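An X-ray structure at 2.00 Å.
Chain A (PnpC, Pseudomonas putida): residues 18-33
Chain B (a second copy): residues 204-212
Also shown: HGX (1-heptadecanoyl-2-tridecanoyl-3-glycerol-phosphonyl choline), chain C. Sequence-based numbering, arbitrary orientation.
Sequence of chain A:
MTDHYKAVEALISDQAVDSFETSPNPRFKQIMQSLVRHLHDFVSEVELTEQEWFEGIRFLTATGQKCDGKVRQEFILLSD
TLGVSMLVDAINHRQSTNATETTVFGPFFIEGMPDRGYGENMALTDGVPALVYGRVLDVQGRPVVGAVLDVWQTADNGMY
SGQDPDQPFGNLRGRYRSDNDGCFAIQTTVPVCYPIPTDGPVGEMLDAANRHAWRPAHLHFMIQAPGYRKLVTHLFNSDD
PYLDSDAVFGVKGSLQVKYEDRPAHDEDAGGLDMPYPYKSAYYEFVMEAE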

ATOM      1  N   ASP A  18      -7.832  -7.510  15.678  1.00 17.80           N
ATOM      2  CA  ASP A  18      -8.140  -8.804  16.316  1.00 16.49           C
ATOM      3  C   ASP A  18      -8.427  -9.887  15.302  1.00 16.12           C
ATOM      4  O   ASP A  18      -8.200 -11.079  15.579  1.00 16.36           O
ATOM      5  N   SER A  19      -8.915  -9.505  14.121  1.00 14.81           N
ATOM      6  CA  SER A  19      -9.201 -10.531  13.104  1.00 16.24           C
ATOM      7  C   SER A  19      -8.013 -11.472  12.789  1.00 15.73           C
ATOM      8  O   SER A  19      -8.198 -12.568  12.250  1.00 16.20           O
ATOM      9  N   PHE A  20      -6.790 -11.015  13.063  1.00 16.58           N
ATOM     10  CA  PHE A  20      -5.574 -11.780  12.742  1.00 16.68           C
ATOM     11  C   PHE A  20      -5.081 -12.700  13.865  1.00 18.17           C
ATOM     12  O   PHE A  20      -4.130 -13.432  13.634  1.00 16.16           O
ATOM     13  N   GLU A  21      -5.742 -12.646  15.037  1.00 19.97           N
ATOM     14  CA  GLU A  21      -5.414 -13.488  16.218  1.00 23.67           C
ATOM     15  C   GLU A  21      -5.242 -14.964  15.967  1.00 24.21           C
ATOM     16  O   GLU A  21      -4.469 -15.625  16.629  1.00 24.75           O
ATOM     17  N   THR A  22      -6.019 -15.438  15.028  1.00 23.71           N
ATOM     18  CA  THR A  22      -6.088 -16.783  14.582  1.00 25.99           C
ATOM     19  C   THR A  22      -4.952 -17.246  13.618  1.00 25.04           C
ATOM     20  O   THR A  22      -4.940 -18.447  13.284  1.00 24.06           O
ATOM     21  N   SER A  23      -4.077 -16.350  13.102  1.00 21.55           N
ATOM     22  CA  SER A  23      -3.053 -16.763  12.100  1.00 20.78           C
ATOM     23  C   SER A  23      -2.170 -17.846  12.732  1.00 19.61           C
ATOM     24  O   SER A  23      -1.715 -17.677  13.853  1.00 20.76           O
ATOM     25  N   PRO A  24      -2.023 -18.974  12.051  1.00 20.34           N
ATOM     26  CA  PRO A  24      -1.164 -20.097  12.491  1.00 21.47           C
ATOM     27  C   PRO A  24       0.302 -19.603  12.666  1.00 20.98           C
ATOM     28  O   PRO A  24       0.959 -19.937  13.659  1.00 21.17           O
ATOM     29  N   ASN A  25       0.778 -18.746  11.749  1.00 19.82           N
ATOM     30  CA  ASN A  25       2.177 -18.226  11.808  1.00 18.66           C
ATOM     31  C   ASN A  25       2.238 -16.941  12.633  1.00 18.81           C
ATOM     32  O   ASN A  25       1.715 -15.898  12.192  1.00 20.23           O
ATOM     33  N   PRO A  26       2.879 -16.984  13.811  1.00 17.92           N
ATOM     34  CA  PRO A  26       2.833 -15.830  14.720  1.00 16.64           C
ATOM     35  C   PRO A  26       3.613 -14.635  14.216  1.00 15.89           C
ATOM     36  O   PRO A  26       3.328 -13.544  14.638  1.00 16.40           O
ATOM     37  N   ARG A  27       4.585 -14.842  13.340  1.00 15.83           N
ATOM     38  CA  ARG A  27       5.267 -13.725  12.693  1.00 15.79           C
ATOM     39  C   ARG A  27       4.313 -12.951  11.749  1.00 15.33           C
ATOM     40  O   ARG A  27       4.273 -11.754  11.746  1.00 15.15           O
ATOM     41  N   PHE A  28       3.556 -13.690  10.953  1.00 16.46           N
ATOM     42  CA  PHE A  28       2.557 -13.094  10.086  1.00 16.73           C
ATOM     43  C   PHE A  28       1.501 -12.363  10.911  1.00 16.22           C
ATOM     44  O   PHE A  28       1.105 -11.228  10.597  1.00 15.62           O
ATOM     45  N   LYS A  29       1.013 -13.018  11.965  1.00 15.12           N
ATOM     46  CA  LYS A  29       0.174 -12.314  12.944  1.00 16.55           C
ATOM     47  C   LYS A  29       0.781 -10.993  13.423  1.00 14.79           C
ATOM     48  O   LYS A  29       0.125  -9.930  13.396  1.00 13.50           O
ATOM     49  N   GLN A  30       1.992 -11.071  13.986  1.00 14.39           N
ATOM     50  CA  GLN A  30       2.738  -9.876  14.406  1.00 13.18           C
ATOM     51  C   GLN A  30       2.753  -8.780  13.324  1.00 11.76           C
ATOM     52  O   GLN A  30       2.451  -7.609  13.588  1.00 12.28           O
ATOM     53  N   ILE A  31       3.156  -9.159  12.114  1.00 12.66           N
ATOM     54  CA  ILE A  31       3.292  -8.143  11.064  1.00 12.41           C
ATOM     55  C   ILE A  31       1.911  -7.521  10.734  1.00 13.93           C
ATOM     56  O   ILE A  31       1.777  -6.299  10.651  1.00 13.76           O
ATOM     57  N   MET A  32       0.895  -8.371  10.525  1.00 12.55           N
ATOM     58  CA  MET A  32      -0.417  -7.840  10.109  1.00 12.76           C
ATOM     59  C   MET A  32      -1.079  -7.012  11.230  1.00 13.24           C
ATOM     60  O   MET A  32      -1.719  -6.008  10.952  1.00 12.36           O
ATOM     61  N   GLN A  33      -0.951  -7.416  12.494  1.00 12.37           N
ATOM     62  CA  GLN A  33      -1.526  -6.574  13.549  1.00 12.65           C
ATOM     63  C   GLN A  33      -0.870  -5.222  13.652  1.00 13.25           C
ATOM     64  O   GLN A  33      -1.547  -4.198  13.864  1.00 14.56           O
TER
ATOM     65  N   GLU B 204      -5.531 -14.842  -0.379  1.00 18.28           N
ATOM     66  CA  GLU B 204      -4.289 -15.377   0.196  1.00 18.54           C
ATOM     67  C   GLU B 204      -4.015 -14.859   1.560  1.00 18.23           C
ATOM     68  O   GLU B 204      -3.619 -15.622   2.458  1.00 17.09           O
ATOM     69  N   MET B 205      -4.174 -13.542   1.730  1.00 16.45           N
ATOM     70  CA  MET B 205      -4.035 -12.945   3.031  1.00 14.43           C
ATOM     71  C   MET B 205      -5.045 -13.543   4.053  1.00 13.77           C
ATOM     72  O   MET B 205      -4.668 -13.880   5.181  1.00 13.36           O
ATOM     73  N   LEU B 206      -6.330 -13.638   3.681  1.00 12.60           N
ATOM     74  CA  LEU B 206      -7.336 -14.261   4.552  1.00 14.38           C
ATOM     75  C   LEU B 206      -6.969 -15.728   4.872  1.00 14.25           C
ATOM     76  O   LEU B 206      -7.111 -16.155   5.987  1.00 15.70           O
ATOM     77  N   ASP B 207      -6.488 -16.475   3.895  1.00 15.73           N
ATOM     78  CA  ASP B 207      -6.021 -17.825   4.194  1.00 18.63           C
ATOM     79  C   ASP B 207      -4.872 -17.923   5.216  1.00 18.32           C
ATOM     80  O   ASP B 207      -4.950 -18.650   6.221  1.00 17.43           O
ATOM     81  N   ALA B 208      -3.843 -17.108   5.019  1.00 17.88           N
ATOM     82  CA  ALA B 208      -2.753 -16.997   5.964  1.00 18.03           C
ATOM     83  C   ALA B 208      -3.226 -16.552   7.334  1.00 19.00           C
ATOM     84  O   ALA B 208      -2.681 -16.986   8.360  1.00 19.15           O
ATOM     85  N   ALA B 209      -4.279 -15.719   7.385  1.00 16.37           N
ATOM     86  CA  ALA B 209      -4.774 -15.233   8.676  1.00 16.55           C
ATOM     87  C   ALA B 209      -5.682 -16.213   9.422  1.00 16.14           C
ATOM     88  O   ALA B 209      -6.094 -15.958  10.552  1.00 15.57           O
ATOM     89  N   ASN B 210      -6.046 -17.263   8.724  1.00 19.41           N
ATOM     90  CA  ASN B 210      -7.108 -18.245   9.123  1.00 20.35           C
ATOM     91  C   ASN B 210      -8.432 -17.466   9.281  1.00 19.70           C
ATOM     92  O   ASN B 210      -9.221 -17.705  10.222  1.00 18.86           O
ATOM     93  N   ARG B 211      -8.690 -16.522   8.354  1.00 18.43           N
ATOM     94  CA  ARG B 211      -9.938 -15.740   8.402  1.00 17.40           C
ATOM     95  C   ARG B 211     -10.840 -16.327   7.375  1.00 18.15           C
ATOM     96  O   ARG B 211     -10.390 -16.670   6.300  1.00 17.63           O
ATOM     97  N   HIS B 212     -12.114 -16.373   7.667  1.00 16.95           N
ATOM     98  CA  HIS B 212     -13.072 -16.777   6.655  1.00 18.45           C
ATOM     99  C   HIS B 212     -13.421 -15.562   5.714  1.00 18.49           C
ATOM    100  O   HIS B 212     -13.076 -14.420   6.029  1.00 18.07           O
TER

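The apolar centre forms where Phe28(A), pointing toward chain B with chi1 t (179°), meets the end of helix 204-209. Ala208(B) CB lies 3.9 Å from the centroid of the Phe28(A) ring and 22° off its normal, a CH-pi contact over one face; the closest pair is Phe28(A) CZ to Ala208(B) CB, 3.7 Å. Phe20(A), chi1 m, starts sideways but its ring end comes nearer, placing CD1 3.5 Å from Ala209(B) CB. Met205(B), extended with chi1 and chi2 both t, reaches the edge of that ring, its CG 4.2 Å from Phe20(A) CE1. Met32(A), m at all three chi angles, adds a contact of CE with Met205(B) SD at 4.0 Å.

The lipid HGX borders the same cluster: its C32 is 3.1 Å from Phe28(A) CE1, a tight approach, and its O4 accepts a hydrogen bond from Asn25(A) ND2 (3.1 Å, 165°).

Further out, the helix of chain B ends in a Schellman motif, and Thr22(A), chi1 p, donates OG1 to Ala209(B) O at 2.7 Å, the only hydrogen bond between the stretches. Asn210(B), chi1 t, packs CB 3.4 Å from Thr22(A) O. At the polar edge, Ser19(A) OG sits over the Arg211(B) guanidinium, 3.1 Å from NH1, but the angle is too poor for a hydrogen bond.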

ATOM      1  CB  ASP A  18      -9.325  -8.668  17.283  1.00 19.07           C
ATOM      2  CG  ASP A  18      -8.983  -7.840  18.517  1.00 27.00           C
ATOM      3  OD1 ASP A  18      -7.761  -7.651  18.780  1.00 30.40           O
ATOM      4  OD2 ASP A  18      -9.937  -7.332  19.199  1.00 31.86           O
ATOM      5  CB  SER A  19      -9.749  -9.908  11.812  1.00 16.09           C
ATOM      6  OG  SER A  19      -8.738  -9.232  11.061  1.00 16.10           O
ATOM      7  CB  PHE A  20      -4.448 -10.817  12.315  1.00 16.15           C
ATOM      8  CG  PHE A  20      -4.678 -10.200  10.928  1.00 13.44           C
ATOM      9  CD1 PHE A  20      -4.281 -10.886   9.780  1.00 13.42           C
ATOM     10  CD2 PHE A  20      -5.308  -8.987  10.800  1.00 16.25           C
ATOM     11  CE1 PHE A  20      -4.477 -10.362   8.503  1.00 16.43           C
ATOM     12  CE2 PHE A  20      -5.526  -8.410   9.513  1.00 12.71           C
ATOM     13  CZ  PHE A  20      -5.114  -9.123   8.366  1.00 17.26           C
ATOM     14  CB  GLU A  21      -6.497 -13.386  17.287  1.00 24.66           C
ATOM     15  CG  GLU A  21      -6.296 -12.247  18.170  1.00 30.24           C
ATOM     16  CD  GLU A  21      -4.899 -12.224  18.774  1.00 36.39           C
ATOM     17  OE1 GLU A  21      -4.350 -13.321  19.104  1.00 39.95           O
ATOM     18  OE2 GLU A  21      -4.369 -11.099  18.935  1.00 37.08           O
ATOM     19  CB  THR A  22      -7.385 -16.869  13.678  1.00 26.48           C
ATOM     20  OG1 THR A  22      -7.427 -15.661  12.833  1.00 30.54           O
ATOM     21  CG2 THR A  22      -8.641 -16.926  14.513  1.00 30.98           C
ATOM     22  CB  SER A  23      -2.151 -15.584  11.564  1.00 20.49           C
ATOM     23  OG  SER A  23      -2.878 -14.331  11.572  1.00 20.61           O
ATOM     24  CB  PRO A  24      -1.257 -21.074  11.283  1.00 22.98           C
ATOM     25  CG  PRO A  24      -2.440 -20.710  10.555  1.00 20.86           C
ATOM     26  CD  PRO A  24      -2.806 -19.325  10.844  1.00 18.92           C
ATOM     27  CB  ASN A  25       2.660 -17.931  10.375  1.00 18.97           C
ATOM     28  CG  ASN A  25       4.113 -17.355  10.312  1.00 17.45           C
ATOM     29  OD1 ASN A  25       4.660 -16.888  11.288  1.00 17.57           O
ATOM     30  ND2 ASN A  25       4.721 -17.460   9.149  1.00 23.95           N
ATOM     31  CB  PRO A  26       3.448 -16.335  16.033  1.00 16.32           C
ATOM     32  CG  PRO A  26       4.005 -17.665  15.763  1.00 19.20           C
ATOM     33  CD  PRO A  26       3.671 -18.113  14.353  1.00 18.98           C
ATOM     34  CB  ARG A  27       6.441 -14.221  11.847  1.00 15.01           C
ATOM     35  CG  ARG A  27       7.128 -13.056  11.043  1.00 13.68           C
ATOM     36  CD  ARG A  27       7.644 -11.960  12.053  1.00 13.46           C
ATOM     37  NE  ARG A  27       8.486 -10.978  11.309  1.00 15.15           N
ATOM     38  CZ  ARG A  27       9.011  -9.891  11.821  1.00 16.84           C
ATOM     39  NH1 ARG A  27       8.756  -9.541  13.080  1.00 15.16           N
ATOM     40  NH2 ARG A  27       9.757  -9.102  11.027  1.00 21.09           N
ATOM     41  CB  PHE A  28       1.882 -14.188   9.246  1.00 16.08           C
ATOM     42  CG  PHE A  28       0.817 -13.648   8.331  1.00 16.85           C
ATOM     43  CD1 PHE A  28       1.183 -12.991   7.139  1.00 21.88           C
ATOM     44  CD2 PHE A  28      -0.500 -13.747   8.666  1.00 15.14           C
ATOM     45  CE1 PHE A  28       0.230 -12.473   6.265  1.00 17.31           C
ATOM     46  CE2 PHE A  28      -1.511 -13.206   7.799  1.00 15.32           C
ATOM     47  CZ  PHE A  28      -1.142 -12.606   6.609  1.00 16.42           C
ATOM     48  CB  LYS A  29      -0.108 -13.190  14.181  1.00 16.28           C
ATOM     49  CG  LYS A  29      -0.967 -12.450  15.230  1.00 17.78           C
ATOM     50  CD  LYS A  29      -1.274 -13.350  16.438  1.00 21.12           C
ATOM     51  CE  LYS A  29      -1.420 -12.452  17.627  1.00 31.59           C
ATOM     52  NZ  LYS A  29      -0.875 -13.021  18.917  1.00 36.62           N
ATOM     53  CB  GLN A  30       4.213 -10.219  14.688  1.00 13.29           C
ATOM     54  CG  GLN A  30       4.987  -8.938  15.239  1.00 12.91           C
ATOM     55  CD  GLN A  30       6.437  -9.257  15.529  1.00 14.75           C
ATOM     56  OE1 GLN A  30       6.919 -10.316  15.169  1.00 14.23           O
ATOM     57  NE2 GLN A  30       7.137  -8.329  16.144  1.00 16.29           N
ATOM     58  CB  ILE A  31       3.886  -8.762   9.809  1.00 12.46           C
ATOM     59  CG1 ILE A  31       5.406  -9.040  10.029  1.00 11.20           C
ATOM     60  CG2 ILE A  31       3.733  -7.797   8.651  1.00 12.41           C
ATOM     61  CD1 ILE A  31       6.024  -9.913   8.895  1.00 17.39           C
ATOM     62  CB  MET A  32      -1.328  -8.970   9.685  1.00 12.07           C
ATOM     63  CG  MET A  32      -0.889  -9.693   8.343  1.00 11.56           C
ATOM     64  SD  MET A  32      -0.472  -8.531   6.987  1.00 13.54           S
ATOM     65  CE  MET A  32      -2.046  -7.712   6.715  1.00 13.70           C
ATOM     66  CB  GLN A  33      -1.586  -7.291  14.914  1.00 11.67           C
ATOM     67  CG  GLN A  33      -2.548  -8.518  14.845  1.00 14.36           C
ATOM     68  CD  GLN A  33      -2.806  -9.176  16.209  1.00 18.90           C
ATOM     69  OE1 GLN A  33      -1.885  -9.359  17.019  1.00 16.15           O
ATOM     70  NE2 GLN A  33      -4.062  -9.545  16.443  1.00 15.13           N
TER
ATOM     71  CB  GLU B 204      -3.072 -15.012  -0.637  1.00 19.55           C
ATOM     72  CG  GLU B 204      -2.914 -15.813  -1.893  1.00 25.46           C
ATOM     73  CD  GLU B 204      -1.778 -15.228  -2.763  1.00 32.32           C
ATOM     74  OE1 GLU B 204      -0.834 -14.563  -2.205  1.00 32.73           O
ATOM     75  OE2 GLU B 204      -1.865 -15.398  -3.991  1.00 32.32           O
ATOM     76  CB  MET B 205      -4.241 -11.412   2.908  1.00 13.90           C
ATOM     77  CG  MET B 205      -4.196 -10.659   4.306  1.00 16.46           C
ATOM     78  SD  MET B 205      -4.776  -8.960   4.041  1.00 21.51           S
ATOM     79  CE  MET B 205      -6.584  -9.317   4.150  1.00 19.27           C
ATOM     80  CB  LEU B 206      -8.760 -14.198   3.932  1.00 13.13           C
ATOM     81  CG  LEU B 206      -9.282 -12.749   3.669  1.00 14.84           C
ATOM     82  CD1 LEU B 206     -10.576 -12.834   3.029  1.00 18.49           C
ATOM     83  CD2 LEU B 206      -9.430 -11.998   4.931  1.00 16.93           C
ATOM     84  CB  ASP B 207      -5.692 -18.573   2.907  1.00 20.61           C
ATOM     85  CG  ASP B 207      -5.462 -20.066   3.192  1.00 26.91           C
ATOM     86  OD1 ASP B 207      -6.407 -20.759   3.620  1.00 33.03           O
ATOM     87  OD2 ASP B 207      -4.330 -20.501   3.071  1.00 31.47           O
ATOM     88  CB  ALA B 208      -1.698 -16.038   5.436  1.00 19.10           C
ATOM     89  CB  ALA B 209      -5.574 -13.888   8.441  1.00 12.91           C
ATOM     90  CB  ASN B 210      -6.681 -18.936  10.432  1.00 22.45           C
ATOM     91  CG  ASN B 210      -7.646 -20.023  10.891  1.00 29.75           C
ATOM     92  OD1 ASN B 210      -8.117 -20.857  10.080  1.00 30.80           O
ATOM     93  ND2 ASN B 210      -7.986 -19.998  12.207  1.00 33.87           N
ATOM     94  CB  ARG B 211      -9.673 -14.264   8.033  1.00 15.75           C
ATOM     95  CG  ARG B 211      -9.155 -13.489   9.246  1.00 18.91           C
ATOM     96  CD  ARG B 211      -8.736 -12.049   8.897  1.00 12.95           C
ATOM     97  NE  ARG B 211      -9.897 -11.373   8.332  1.00 12.58           N
ATOM     98  CZ  ARG B 211      -9.894 -10.142   7.897  1.00 13.37           C
ATOM     99  NH1 ARG B 211      -8.763  -9.439   7.974  1.00 12.71           N
ATOM    100  NH2 ARG B 211     -11.005  -9.637   7.342  1.00 17.27           N
ATOM    101  CB  HIS B 212     -14.315 -17.372   7.355  1.00 17.04           C
ATOM    102  CG  HIS B 212     -15.178 -16.356   8.045  1.00 17.89           C
ATOM    103  ND1 HIS B 212     -15.776 -15.316   7.372  1.00 17.40           N
ATOM    104  CD2 HIS B 212     -15.556 -16.234   9.343  1.00 16.81           C
ATOM    105  CE1 HIS B 212     -16.460 -14.577   8.229  1.00 19.35           C
ATOM    106  NE2 HIS B 212     -16.362 -15.125   9.426  1.00 20.10           N
TER
HETATM  107  O11 HGX C 300       4.982 -14.023   6.465  1.00 37.44           O
HETATM  108  C11 HGX C 300       4.982 -13.605   5.349  1.00 37.44           C
HETATM  109  C12 HGX C 300       5.545 -12.244   5.103  1.00 33.82           C
HETATM  110  C13 HGX C 300       4.454 -11.206   5.202  1.00 27.66           C
HETATM  111  C14 HGX C 300       5.106  -9.942   4.713  1.00 23.76           C
HETATM  112  C15 HGX C 300       4.174  -8.798   4.796  1.00 19.48           C
HETATM  113  C16 HGX C 300       4.953  -7.544   4.556  1.00 24.15           C
HETATM  114  C17 HGX C 300       3.981  -6.431   4.255  1.00 24.46           C
HETATM  115  C18 HGX C 300       4.719  -5.124   4.461  1.00 25.15           C
HETATM  116  C19 HGX C 300       4.287  -4.092   3.443  1.00 24.28           C
HETATM  117  C20 HGX C 300       5.519  -3.234   3.145  1.00 31.37           C
HETATM  118  C21 HGX C 300       6.374  -3.799   2.006  1.00 25.93           C
HETATM  119  C22 HGX C 300       6.836  -2.787   0.953  1.00 27.22           C
HETATM  120  C23 HGX C 300       6.267  -1.373   1.109  1.00 26.00           C
HETATM  121  O3  HGX C 300       4.448 -14.433   4.299  1.00 44.65           O
HETATM  122  C3  HGX C 300       3.755 -15.645   4.586  1.00 48.75           C
HETATM  123  C2  HGX C 300       2.265 -15.564   4.284  1.00 52.55           C
HETATM  124  C1  HGX C 300       1.734 -16.969   4.346  1.00 57.19           C
HETATM  125  O3P HGX C 300       1.720 -17.324   5.720  1.00 66.09           O
HETATM  126  O2  HGX C 300       1.974 -15.099   2.969  1.00 51.59           O
HETATM  127  C31 HGX C 300       1.089 -13.928   2.906  1.00 45.27           C
HETATM  128  O31 HGX C 300       0.000 -14.011   2.393  1.00 51.90           O
HETATM  129  C32 HGX C 300       1.413 -12.559   3.355  1.00 40.30           C
HETATM  130  C33 HGX C 300       0.213 -11.736   2.872  1.00 34.41           C
HETATM  131  C34 HGX C 300       0.677 -10.319   2.663  1.00 31.09           C
HETATM  132  C35 HGX C 300      -0.237  -9.284   3.267  1.00 28.26           C
HETATM  133  C36 HGX C 300       0.300  -7.953   2.880  1.00 27.59           C
HETATM  134  C37 HGX C 300      -0.856  -6.974   2.949  1.00 28.16           C
HETATM  135  C38 HGX C 300      -0.229  -5.619   2.798  1.00 29.72           C
HETATM  136  C39 HGX C 300      -1.239  -4.619   2.272  1.00 32.60           C
HETATM  137  C40 HGX C 300      -1.267  -3.337   3.089  1.00 35.10           C
HETATM  138  C42 HGX C 300      -0.297  -2.266   2.585  1.00 41.26           C
HETATM  139  C43 HGX C 300      -0.987  -0.989   2.069  1.00 40.66           C
HETATM  140  C44 HGX C 300      -2.356  -0.702   2.693  1.00 39.72           C
HETATM  141  C45 HGX C 300      -3.402  -0.562   1.590  1.00 37.53           C
HETATM  142  C46 HGX C 300      -4.831  -0.946   2.019  1.00 37.58           C
HETATM  143  C47 HGX C 300      -5.793   0.200   1.724  1.00 38.11           C
HETATM  144  C48 HGX C 300      -6.096   0.091   0.244  1.00 39.23           C
HETATM  145  O1  HGX C 300       1.875 -19.702   4.949  1.00 71.20           O
HETATM  146  P1  HGX C 300       2.257 -18.781   6.112  1.00 71.30           P
HETATM  147  O4  HGX C 300       3.715 -18.593   6.492  1.00 69.58           O
HETATM  148  O5  HGX C 300       1.361 -19.169   7.422  1.00 75.13           O
HETATM  149  C4  HGX C 300       1.490 -20.469   8.039  1.00 79.85           C
HETATM  150  C5  HGX C 300       0.206 -21.306   7.931  1.00 83.90           C
HETATM  151  N1  HGX C 300       0.094 -22.265   6.792  1.00 86.63           N
HETATM  152  C6  HGX C 300      -0.716 -23.417   7.241  1.00 86.88           C
HETATM  153  C7  HGX C 300       1.394 -22.780   6.291  1.00 86.77           C
HETATM  154  C8  HGX C 300      -0.639 -21.612   5.690  1.00 86.85           C